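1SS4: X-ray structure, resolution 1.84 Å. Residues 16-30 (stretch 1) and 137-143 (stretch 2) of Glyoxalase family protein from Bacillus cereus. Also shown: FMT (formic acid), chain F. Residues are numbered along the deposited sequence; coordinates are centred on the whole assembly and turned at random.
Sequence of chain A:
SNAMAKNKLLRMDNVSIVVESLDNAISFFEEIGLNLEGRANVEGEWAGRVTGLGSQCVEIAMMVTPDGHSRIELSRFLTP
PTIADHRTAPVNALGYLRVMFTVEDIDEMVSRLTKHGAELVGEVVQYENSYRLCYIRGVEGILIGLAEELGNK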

# COMPACT_ATOMS: atom_id res chain seq x y z
N SER A 16 4.19 -1.53 -2.88
CA SER A 16 5.49 -0.96 -3.21
C SER A 16 5.47 0.53 -3.06
O SER A 16 4.42 1.18 -3.24
N ILE A 17 6.65 1.07 -2.72
CA ILE A 17 6.84 2.51 -2.52
C ILE A 17 8.06 2.93 -3.36
O ILE A 17 9.08 2.24 -3.34
N VAL A 18 7.93 4.02 -4.10
CA VAL A 18 9.02 4.56 -4.90
C VAL A 18 9.70 5.58 -3.99
O VAL A 18 9.05 6.49 -3.48
N VAL A 19 11.00 5.41 -3.76
CA VAL A 19 11.70 6.30 -2.87
C VAL A 19 12.90 6.98 -3.52
O VAL A 19 13.34 6.58 -4.61
N GLU A 20 13.39 8.02 -2.85
CA GLU A 20 14.54 8.81 -3.30
C GLU A 20 15.84 8.07 -2.97
O GLU A 20 16.75 7.99 -3.80
N SER A 21 15.93 7.54 -1.76
CA SER A 21 17.12 6.80 -1.30
C SER A 21 16.74 5.40 -0.83
O SER A 21 16.04 5.25 0.17
N LEU A 22 17.21 4.39 -1.55
CA LEU A 22 16.91 3.01 -1.16
C LEU A 22 17.61 2.71 0.17
O LEU A 22 17.02 2.11 1.08
N ASP A 23 18.86 3.15 0.31
CA ASP A 23 19.56 2.92 1.57
C ASP A 23 18.77 3.45 2.78
O ASP A 23 18.63 2.74 3.78
N ASN A 24 18.29 4.68 2.70
CA ASN A 24 17.55 5.26 3.82
C ASN A 24 16.21 4.58 4.09
O ASN A 24 15.81 4.39 5.25
N ALA A 25 15.50 4.23 3.02
CA ALA A 25 14.19 3.57 3.17
C ALA A 25 14.38 2.18 3.79
O ALA A 25 13.65 1.80 4.69
N ILE A 26 15.36 1.43 3.30
CA ILE A 26 15.64 0.11 3.85
C ILE A 26 15.92 0.28 5.35
O ILE A 26 15.35 -0.41 6.19
N SER A 27 16.78 1.23 5.69
CA SER A 27 17.12 1.46 7.09
C SER A 27 15.88 1.72 7.95
O SER A 27 15.73 1.17 9.04
N PHE A 28 14.99 2.57 7.45
CA PHE A 28 13.77 2.91 8.17
C PHE A 28 12.85 1.71 8.41
O PHE A 28 12.39 1.49 9.53
N PHE A 29 12.57 0.92 7.38
CA PHE A 29 11.69 -0.21 7.58
C PHE A 29 12.34 -1.28 8.44
O PHE A 29 11.64 -2.04 9.10
N GLU A 30 13.67 -1.32 8.47
CA GLU A 30 14.35 -2.29 9.33
C GLU A 30 14.06 -1.92 10.78
O GLU A 30 13.83 -2.80 11.61
N ARG A 137 5.28 10.38 10.08
CA ARG A 137 5.87 10.69 8.79
C ARG A 137 7.27 10.10 8.96
O ARG A 137 8.09 10.61 9.76
N GLY A 138 7.55 9.02 8.24
CA GLY A 138 8.84 8.37 8.37
C GLY A 138 9.85 8.80 7.33
O GLY A 138 9.95 9.98 7.00
N VAL A 139 10.61 7.84 6.82
CA VAL A 139 11.62 8.12 5.82
C VAL A 139 11.03 8.95 4.67
O VAL A 139 9.98 8.61 4.12
N GLU A 140 11.70 10.05 4.35
CA GLU A 140 11.27 10.94 3.29
C GLU A 140 9.81 11.41 3.42
O GLU A 140 9.12 11.61 2.41
N GLY A 141 9.36 11.57 4.66
CA GLY A 141 8.00 12.02 4.93
C GLY A 141 6.87 11.04 4.65
O GLY A 141 5.70 11.39 4.81
N ILE A 142 7.21 9.81 4.26
CA ILE A 142 6.20 8.81 3.94
C ILE A 142 5.31 8.46 5.14
O ILE A 142 5.78 8.13 6.23
N LEU A 143 4.00 8.53 4.92
CA LEU A 143 3.02 8.26 5.96
C LEU A 143 2.88 6.78 6.33
O LEU A 143 2.62 5.93 5.48

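Stretch 1 runs from a strand through a short loop into a helix, and the turn of stretch 2 lies against all three. In the strand, neighbouring side chains alternate: Val 18 (t) points away, while Ile 17 (chi1 m, chi2 t) points toward stretch 2, where its CG2 meets CD1 of Ile 142 at 3.7 Å. Ile 142 is itself extended from an m chi1 and buried, so two branched aliphatic side chains, neither with a polar group of its own, meet. Val 19 (m) adds to this apolar patch, its CG1 lying 3.9 Å from the same CD1 of Ile 142.

At the loop the chemistry becomes polar. The carboxylate of Glu 140 (chi1 m, chi2 t) reaches two successive backbone amides: Glu 20 N donates to Glu 140 OE1 at 2.8 Å, and Ser 21 N donates to Glu 140 OE2 at 2.9 Å. A two-oxygen acceptor suits this pair of amides. The side chain of Glu 20 (t, t) extends, leaving its OE2 4.4 Å from Glu 140 OE1, a close approach of like charges; both oxygens also have hydrogen-bond partners elsewhere in the structure. Ser 21 (t) caps the helix, its OG accepting from Asn 24 N at 3.0 Å. Asn 24 (m) points toward stretch 2, and a water links the two sides, accepting from Asn 24 ND2 at 2.7 Å and donating to Glu 140 OE2 at 2.6 Å.

Farther along stretch 1, the helix meets Val 139 (p) of stretch 2, which points toward it. Its CG1 lies 4.3 Å from the small CB of Ala 25 and 3.6 Å from CD2 of Phe 28. Phe 28 (t) lays one ring face against the backbone of Gly 138 and Val 139; its CZ is 3.5 Å from Gly 138 CA, where a CB would clash with the ring. Phe 29 (m) starts sideways, but its ring end comes nearer, its CE2 reaching 4.3 Å from Val 139 CG1 in an oblique approach. Arg 137 points away from stretch 1 and instead donates from NE to O1 of the formic acid at 2.8 Å and from NH2 to its O2 at 3.2 Å.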

# COMPACT_ATOMS: atom_id res chain seq x y z
CB SER A 16 5.92 -1.31 -4.64
OG SER A 16 5.09 -0.64 -5.58
CB ILE A 17 7.15 2.84 -1.02
CG1 ILE A 17 6.16 2.11 -0.09
CG2 ILE A 17 7.07 4.37 -0.79
CD1 ILE A 17 6.53 2.19 1.41
CB VAL A 18 8.48 5.26 -6.17
CG1 VAL A 18 9.59 5.98 -6.91
CG2 VAL A 18 7.85 4.22 -7.06
CB VAL A 19 12.16 5.56 -1.59
CG1 VAL A 19 10.95 4.93 -0.91
CG2 VAL A 19 13.18 4.49 -1.94
CB GLU A 20 14.52 10.16 -2.58
CG GLU A 20 15.44 11.20 -3.15
CD GLU A 20 15.31 12.54 -2.43
OE1 GLU A 20 16.05 13.48 -2.82
OE2 GLU A 20 14.49 12.67 -1.47
CB SER A 21 17.79 7.54 -0.13
OG SER A 21 18.74 6.70 0.51
CB LEU A 22 17.38 2.04 -2.26
CG LEU A 22 16.64 0.71 -2.33
CD1 LEU A 22 15.13 0.96 -2.48
CD2 LEU A 22 17.17 -0.12 -3.50
CB ASP A 23 20.94 3.59 1.57
CG ASP A 23 21.94 2.87 0.69
OD1 ASP A 23 21.74 1.68 0.41
OD2 ASP A 23 22.94 3.51 0.30
CB ASN A 24 17.29 6.76 3.62
CG ASN A 24 18.54 7.59 3.69
OD1 ASN A 24 19.54 7.19 4.29
ND2 ASN A 24 18.50 8.78 3.10
CB ALA A 25 13.49 3.49 1.82
CB ILE A 26 16.89 -0.56 3.19
CG1 ILE A 26 16.59 -0.89 1.72
CG2 ILE A 26 17.28 -1.82 3.95
CD1 ILE A 26 17.76 -1.50 0.98
CB SER A 27 18.10 2.63 7.21
OG SER A 27 18.29 2.99 8.57
CB PHE A 28 13.00 3.99 7.41
CG PHE A 28 11.70 4.36 8.05
CD1 PHE A 28 11.68 5.06 9.25
CD2 PHE A 28 10.49 3.99 7.47
CE1 PHE A 28 10.47 5.38 9.87
CE2 PHE A 28 9.28 4.30 8.08
CZ PHE A 28 9.26 5.00 9.28
CB PHE A 29 11.18 -0.70 6.22
CG PHE A 29 10.10 0.20 5.66
CD1 PHE A 29 8.81 0.17 6.19
CD2 PHE A 29 10.39 1.14 4.68
CE1 PHE A 29 7.82 1.07 5.76
CE2 PHE A 29 9.41 2.05 4.23
CZ PHE A 29 8.12 2.01 4.77
CB GLU A 30 15.86 -2.28 9.09
CG GLU A 30 16.26 -3.02 7.82
CD GLU A 30 17.73 -2.84 7.50
OE1 GLU A 30 18.39 -2.04 8.20
OE2 GLU A 30 18.20 -3.49 6.54
CB ARG A 137 5.96 12.21 8.58
CG ARG A 137 4.63 12.90 8.35
CD ARG A 137 4.42 13.19 6.89
NE ARG A 137 3.06 13.64 6.58
CZ ARG A 137 2.42 13.30 5.46
NH1 ARG A 137 3.04 12.53 4.59
NH2 ARG A 137 1.18 13.74 5.22
CB VAL A 139 12.28 6.83 5.28
CG1 VAL A 139 11.24 5.95 4.60
CG2 VAL A 139 13.44 7.18 4.34
CB GLU A 140 11.50 10.24 1.95
CG GLU A 140 12.99 10.08 1.62
CD GLU A 140 13.27 9.12 0.48
OE1 GLU A 140 12.42 8.99 -0.42
OE2 GLU A 140 14.36 8.51 0.47
CB ILE A 142 6.89 7.55 3.36
CG1 ILE A 142 7.51 7.93 2.01
CG2 ILE A 142 5.88 6.39 3.18
CD1 ILE A 142 8.49 6.92 1.45
CB LEU A 143 1.65 8.80 5.55
CG LEU A 143 0.58 8.85 6.63
CD1 LEU A 143 0.99 9.88 7.68
CD2 LEU A 143 -0.78 9.24 6.00
C FMT F . 0.96 16.10 8.03
O1 FMT F . 2.16 15.70 8.21
O2 FMT F . 0.15 15.14 7.85
O HOH W 1 16.22 9.63 1.96